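Local coordinates for organophosphorus hydrolase (Pseudomonas oleovorans, PDB 4O98), which hydrolyses organophosphorus triesters as an engineered double mutant of a lactonase, probably using the two zinc ions of its metallo-beta-lactamase-type active site, at residues V135-L140 with A160-P165; Q166-F171 with G225-H230. All coordinates share one frame; numbering follows the deposited sequence.

Contact 1 (V135-L140 with A160-P165); sequences VLLTHL and ATVEVP. With ZN (zinc ion), chain F.
Val135 and Val162 sit side by side on neighbouring parallel strands, and Val135 is gripped at both ends of its backbone. Its N donates to Thr161 O at 2.8 Å. Its O accepts from Glu163 N at 2.8 Å. A third bond, Leu137 N to Glu163 O, is longer and more bent, with 152° at the hydrogen. Side chains pack on both faces of the strand pair. On the face of Val135 and Val162, Val135 CG2 meets Ala160 CB. Farther along, Leu137 CD1 reaches Val162 CG1 at 3.7 Å. Leu137 CG lies beside its own backbone N (chi1 -62°), which directs that branch to the valine. Past the last strand bond, Leu140 lies across Val164 at about a right angle, CD1 on CG2 at 3.8 Å. On the other face, Leu136 CD1 runs alongside Glu163 CB at 3.6 Å. The glutamate chain bends away at chi2, and its OE1 forms a salt bridge with Lys206. Beyond the strand end, His139 ND1 donates in its ring plane to Thr138 OG1, which is also bonded to Asp104. This should help fix the rotation of the imidazole, whose NE2 binds zinc at 2.3 Å. The loop after the first strand of this parallel beta-alpha-beta unit carries the HxHxDH motif, here His139, His141, Asp143 and His144, the signature of the metallo-beta-lactamase superfamily.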
loop_
_atom_site.group_PDB
_atom_site.type_symbol
_atom_site.label_atom_id
_atom_site.label_comp_id
_atom_site.label_asym_id
_atom_site.label_seq_id
_atom_site.Cartn_x
_atom_site.Cartn_y
_atom_site.Cartn_z
ATOM N N VAL B 135 24.071 -4.382 10.001
ATOM C CA VAL B 135 23.554 -3.471 8.994
ATOM C C VAL B 135 24.183 -3.823 7.655
ATOM O O VAL B 135 25.409 -3.802 7.520
ATOM C CB VAL B 135 23.886 -2.020 9.308
ATOM C CG1 VAL B 135 23.457 -1.143 8.149
ATOM C CG2 VAL B 135 23.191 -1.579 10.601
ATOM N N LEU B 136 23.346 -4.181 6.681
ATOM C CA LEU B 136 23.803 -4.443 5.317
ATOM C C LEU B 136 23.561 -3.188 4.479
ATOM O O LEU B 136 22.469 -2.599 4.540
ATOM C CB LEU B 136 23.021 -5.614 4.724
ATOM C CG LEU B 136 23.690 -6.987 4.613
ATOM C CD1 LEU B 136 24.658 -7.217 5.750
ATOM C CD2 LEU B 136 22.661 -8.112 4.556
ATOM N N LEU B 137 24.559 -2.752 3.711
ATOM C CA LEU B 137 24.351 -1.575 2.874
ATOM C C LEU B 137 24.409 -1.941 1.403
ATOM O O LEU B 137 25.370 -2.552 0.947
ATOM C CB LEU B 137 25.369 -0.480 3.192
ATOM C CG LEU B 137 25.408 0.145 4.595
ATOM C CD1 LEU B 137 26.615 1.068 4.716
ATOM C CD2 LEU B 137 24.142 0.923 4.922
ATOM N N THR B 138 23.376 -1.568 0.654
ATOM C CA THR B 138 23.382 -1.843 -0.779
ATOM C C THR B 138 24.438 -0.974 -1.474
ATOM O O THR B 138 25.107 -1.425 -2.408
ATOM C CB THR B 138 21.985 -1.653 -1.417
ATOM O OG1 THR B 138 21.537 -0.297 -1.237
ATOM C CG2 THR B 138 20.979 -2.623 -0.785
ATOM N N HIS B 139 24.574 0.266 -1.009
ATOM C CA HIS B 139 25.627 1.176 -1.477
ATOM C C HIS B 139 25.760 2.346 -0.499
ATOM O O HIS B 139 24.970 2.449 0.442
ATOM C CB HIS B 139 25.373 1.674 -2.903
ATOM C CG HIS B 139 24.071 2.405 -3.087
ATOM N ND1 HIS B 139 22.858 1.882 -2.692
ATOM C CD2 HIS B 139 23.790 3.597 -3.671
ATOM C CE1 HIS B 139 21.887 2.725 -3.009
ATOM N NE2 HIS B 139 22.425 3.771 -3.612
ATOM N N LEU B 140 26.740 3.224 -0.714
ATOM C CA LEU B 140 27.041 4.255 0.281
ATOM C C LEU B 140 26.441 5.635 0.013
ATOM O O LEU B 140 26.834 6.616 0.644
ATOM C CB LEU B 140 28.559 4.366 0.532
ATOM C CG LEU B 140 29.219 3.296 1.420
ATOM C CD1 LEU B 140 30.742 3.363 1.325
ATOM C CD2 LEU B 140 28.786 3.422 2.883
ATOM N N ALA B 160 25.721 -2.805 16.296
ATOM C CA ALA B 160 25.706 -3.430 14.972
ATOM C C ALA B 160 27.063 -3.450 14.268
ATOM O O ALA B 160 27.876 -2.540 14.426
ATOM C CB ALA B 160 24.665 -2.763 14.090
ATOM N N THR B 161 27.302 -4.505 13.495
ATOM C CA THR B 161 28.408 -4.522 12.553
ATOM C C THR B 161 27.871 -4.021 11.211
ATOM O O THR B 161 26.785 -4.431 10.788
ATOM C CB THR B 161 28.983 -5.942 12.390
ATOM O OG1 THR B 161 29.661 -6.324 13.594
ATOM C CG2 THR B 161 29.967 -6.006 11.226
ATOM N N VAL B 162 28.612 -3.132 10.551
ATOM C CA VAL B 162 28.203 -2.613 9.249
ATOM C C VAL B 162 28.935 -3.318 8.122
ATOM O O VAL B 162 30.164 -3.263 8.034
ATOM C CB VAL B 162 28.420 -1.104 9.136
ATOM C CG1 VAL B 162 28.065 -0.609 7.723
ATOM C CG2 VAL B 162 27.587 -0.384 10.170
ATOM N N GLU B 163 28.177 -3.996 7.267
ATOM C CA GLU B 163 28.746 -4.694 6.117
ATOM C C GLU B 163 28.613 -3.835 4.854
ATOM O O GLU B 163 27.495 -3.513 4.421
ATOM C CB GLU B 163 28.035 -6.032 5.912
ATOM C CG GLU B 163 28.022 -6.930 7.145
ATOM C CD GLU B 163 29.280 -7.774 7.253
ATOM O OE1 GLU B 163 29.302 -8.722 8.071
ATOM O OE2 GLU B 163 30.246 -7.484 6.506
ATOM N N VAL B 164 29.751 -3.456 4.274
ATOM C CA VAL B 164 29.754 -2.636 3.068
ATOM C C VAL B 164 30.534 -3.374 1.985
ATOM O O VAL B 164 31.591 -3.937 2.260
ATOM C CB VAL B 164 30.344 -1.227 3.346
ATOM C CG1 VAL B 164 31.766 -1.331 3.821
ATOM C CG2 VAL B 164 30.275 -0.346 2.112
ATOM N N PRO B 165 29.994 -3.417 0.757
ATOM C CA PRO B 165 30.717 -4.106 -0.322
ATOM C C PRO B 165 32.083 -3.456 -0.548
ATOM O O PRO B 165 32.181 -2.224 -0.497
ATOM C CB PRO B 165 29.820 -3.886 -1.550
ATOM C CG PRO B 165 28.450 -3.595 -0.988
ATOM C CD PRO B 165 28.694 -2.876 0.311
HETATM ZN ZN ZN F . 21.556 5.569 -4.751
HETATM O O HOH W 1 20.468 7.063 -3.736
#

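Contact 2 (Q166-F171 with G225-H230). With ZN (zinc ion), chain F.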
loop_
_atom_site.group_PDB
_atom_site.type_symbol
_atom_site.label_atom_id
_atom_site.label_comp_id
_atom_site.label_asym_id
_atom_site.label_seq_id
_atom_site.Cartn_x
_atom_site.Cartn_y
_atom_site.Cartn_z
ATOM N N GLN B 166 33.111 -4.266 -0.788
ATOM C CA GLN B 166 34.473 -3.754 -0.881
ATOM C C GLN B 166 34.653 -2.706 -1.978
ATOM O O GLN B 166 35.279 -1.666 -1.757
ATOM C CB GLN B 166 35.480 -4.888 -1.066
ATOM C CG GLN B 166 36.913 -4.376 -1.142
ATOM C CD GLN B 166 37.924 -5.418 -0.760
ATOM O OE1 GLN B 166 38.126 -6.394 -1.482
ATOM N NE2 GLN B 166 38.574 -5.221 0.387
ATOM N N ALA B 167 34.097 -2.979 -3.152
ATOM C CA ALA B 167 34.192 -2.048 -4.271
ATOM C C ALA B 167 33.535 -0.716 -3.915
ATOM O O ALA B 167 33.899 0.346 -4.439
ATOM C CB ALA B 167 33.555 -2.658 -5.521
ATOM N N GLU B 168 32.565 -0.775 -3.010
ATOM C CA GLU B 168 31.847 0.422 -2.606
ATOM C C GLU B 168 32.722 1.254 -1.671
ATOM O O GLU B 168 32.800 2.483 -1.802
ATOM C CB GLU B 168 30.521 0.038 -1.948
ATOM C CG GLU B 168 29.591 1.192 -1.696
ATOM C CD GLU B 168 28.983 1.784 -2.965
ATOM O OE1 GLU B 168 29.132 1.201 -4.071
ATOM O OE2 GLU B 168 28.346 2.853 -2.839
ATOM N N ALA B 169 33.407 0.578 -0.752
ATOM C CA ALA B 169 34.285 1.259 0.201
ATOM C C ALA B 169 35.528 1.824 -0.493
ATOM O O ALA B 169 35.912 2.981 -0.265
ATOM C CB ALA B 169 34.682 0.314 1.328
ATOM N N GLU B 170 36.149 1.007 -1.340
ATOM C CA GLU B 170 37.334 1.428 -2.098
ATOM C C GLU B 170 37.059 2.646 -2.991
ATOM O O GLU B 170 37.983 3.358 -3.389
ATOM C CB GLU B 170 37.882 0.270 -2.936
ATOM C CG GLU B 170 38.424 -0.910 -2.109
ATOM C CD GLU B 170 38.779 -2.116 -2.968
ATOM O OE1 GLU B 170 38.205 -2.251 -4.077
ATOM O OE2 GLU B 170 39.625 -2.930 -2.531
ATOM N N PHE B 171 35.792 2.887 -3.308
ATOM C CA PHE B 171 35.429 4.059 -4.094
ATOM C C PHE B 171 35.132 5.260 -3.195
ATOM O O PHE B 171 35.844 6.261 -3.246
ATOM C CB PHE B 171 34.237 3.739 -4.992
ATOM C CG PHE B 171 33.754 4.906 -5.815
ATOM C CD1 PHE B 171 34.418 5.281 -6.980
ATOM C CD2 PHE B 171 32.615 5.606 -5.440
ATOM C CE1 PHE B 171 33.973 6.346 -7.744
ATOM C CE2 PHE B 171 32.156 6.669 -6.201
ATOM C CZ PHE B 171 32.840 7.041 -7.357
ATOM N N GLY B 225 26.842 -0.487 -10.962
ATOM C CA GLY B 225 26.500 0.449 -12.017
ATOM C C GLY B 225 26.017 1.767 -11.438
ATOM O O GLY B 225 26.613 2.825 -11.698
ATOM N N HIS B 226 24.936 1.704 -10.655
ATOM C CA HIS B 226 24.396 2.880 -9.971
ATOM C C HIS B 226 25.489 3.488 -9.106
ATOM O O HIS B 226 25.611 4.714 -9.012
ATOM C CB HIS B 226 23.168 2.503 -9.137
ATOM C CG HIS B 226 22.654 3.613 -8.269
ATOM N ND1 HIS B 226 22.051 4.742 -8.782
ATOM C CD2 HIS B 226 22.645 3.755 -6.925
ATOM C CE1 HIS B 226 21.700 5.538 -7.785
ATOM N NE2 HIS B 226 22.051 4.965 -6.647
ATOM N N THR B 227 26.285 2.619 -8.487
ATOM C CA THR B 227 27.562 2.997 -7.885
ATOM C C THR B 227 28.471 1.799 -8.152
ATOM O O THR B 227 27.965 0.739 -8.537
ATOM C CB THR B 227 27.448 3.262 -6.377
ATOM O OG1 THR B 227 27.036 2.058 -5.710
ATOM C CG2 THR B 227 26.476 4.402 -6.078
ATOM N N PRO B 228 29.805 1.953 -7.983
ATOM C CA PRO B 228 30.707 0.880 -8.438
ATOM C C PRO B 228 30.615 -0.440 -7.672
ATOM O O PRO B 228 30.876 -1.492 -8.264
ATOM C CB PRO B 228 32.100 1.497 -8.275
ATOM C CG PRO B 228 31.854 2.968 -8.421
ATOM C CD PRO B 228 30.550 3.194 -7.697
ATOM N N GLY B 229 30.250 -0.408 -6.393
ATOM C CA GLY B 229 30.058 -1.656 -5.674
ATOM C C GLY B 229 28.615 -2.002 -5.341
ATOM O O GLY B 229 28.370 -2.894 -4.521
ATOM N N HIS B 230 27.661 -1.321 -5.975
ATOM C CA HIS B 230 26.237 -1.517 -5.659
ATOM C C HIS B 230 25.851 -2.993 -5.576
ATOM O O HIS B 230 26.112 -3.781 -6.487
ATOM C CB HIS B 230 25.344 -0.798 -6.670
ATOM C CG HIS B 230 23.900 -0.767 -6.279
ATOM N ND1 HIS B 230 23.045 -1.829 -6.502
ATOM C CD2 HIS B 230 23.159 0.198 -5.680
ATOM C CE1 HIS B 230 21.839 -1.516 -6.057
ATOM N NE2 HIS B 230 21.880 -0.293 -5.557
HETATM ZN ZN ZN F . 21.556 5.569 -4.751
HETATM O O HOH W 1 20.468 7.063 -3.736
#
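Glu168 and Thr227 carry the polar part of this contact, their side chains crossing at about a right angle. Thr227 OG1 donates to Glu168 OE1 at 2.8 Å, reaching the carboxylate from its syn side and 22° out of its plane. Gly229 N donates to the same oxygen at 3.0 Å, nearly along the C-O axis, but the bond is bent, with 137° at the hydrogen. OE1 therefore takes two hydrogen bonds from one turn. The bend of the glutamate chain at chi2 brings the carboxylate back to that turn. OE2 accepts from Leu140 N, so both oxygens of this buried group are engaged, which probably steadies an ionised carboxylate.

Thr227 to His230 form a type I beta turn, part of the loop between strands 218-222 and 231-237. In this metallo-beta-lactamase fold the loop supplies a zinc ligand: His226 NE2 binds the metal at 2.0 Å. His226 ND1 is hydrogen-bonded to Asp266, which probably helps fix the rotation of the ring.

Apolar contacts complete the interface. Pro228 CG stands over one face of the Phe171 ring, a CH-pi contact 3.8 Å from the centroid and 15° off the normal. Phe171 CG is turned anti to the backbone N, which carries the ring across to the proline. Ala167 CB packs on Gly229 CA at 3.6 Å. The backbones come close here, with Glu168 CA and Gly229 CA 4.1 Å apart, and Gly229 brings no side chain into this close approach.

Contact 1 runs directly into contact 2, because strand 161-165 leads without a break into helix 166-172. The centres of the two contacts lie 12 Å apart. The glutamate of the helix joins them a second time: Glu168 OE2 is 2.7 Å from Leu140 N, a probable hydrogen bond, and 3.2 Å from His139 CB. Thr227 OG1 packs on the same His139 CB at 3.3 Å. Glu168 thus ties together the two loops that carry zinc ligands. Their ligand atoms, His139 NE2 and His226 NE2, are 3.3 Å apart on one zinc ion. His141, Asp247 and a water complete that site, and Asp247 also binds the second zinc.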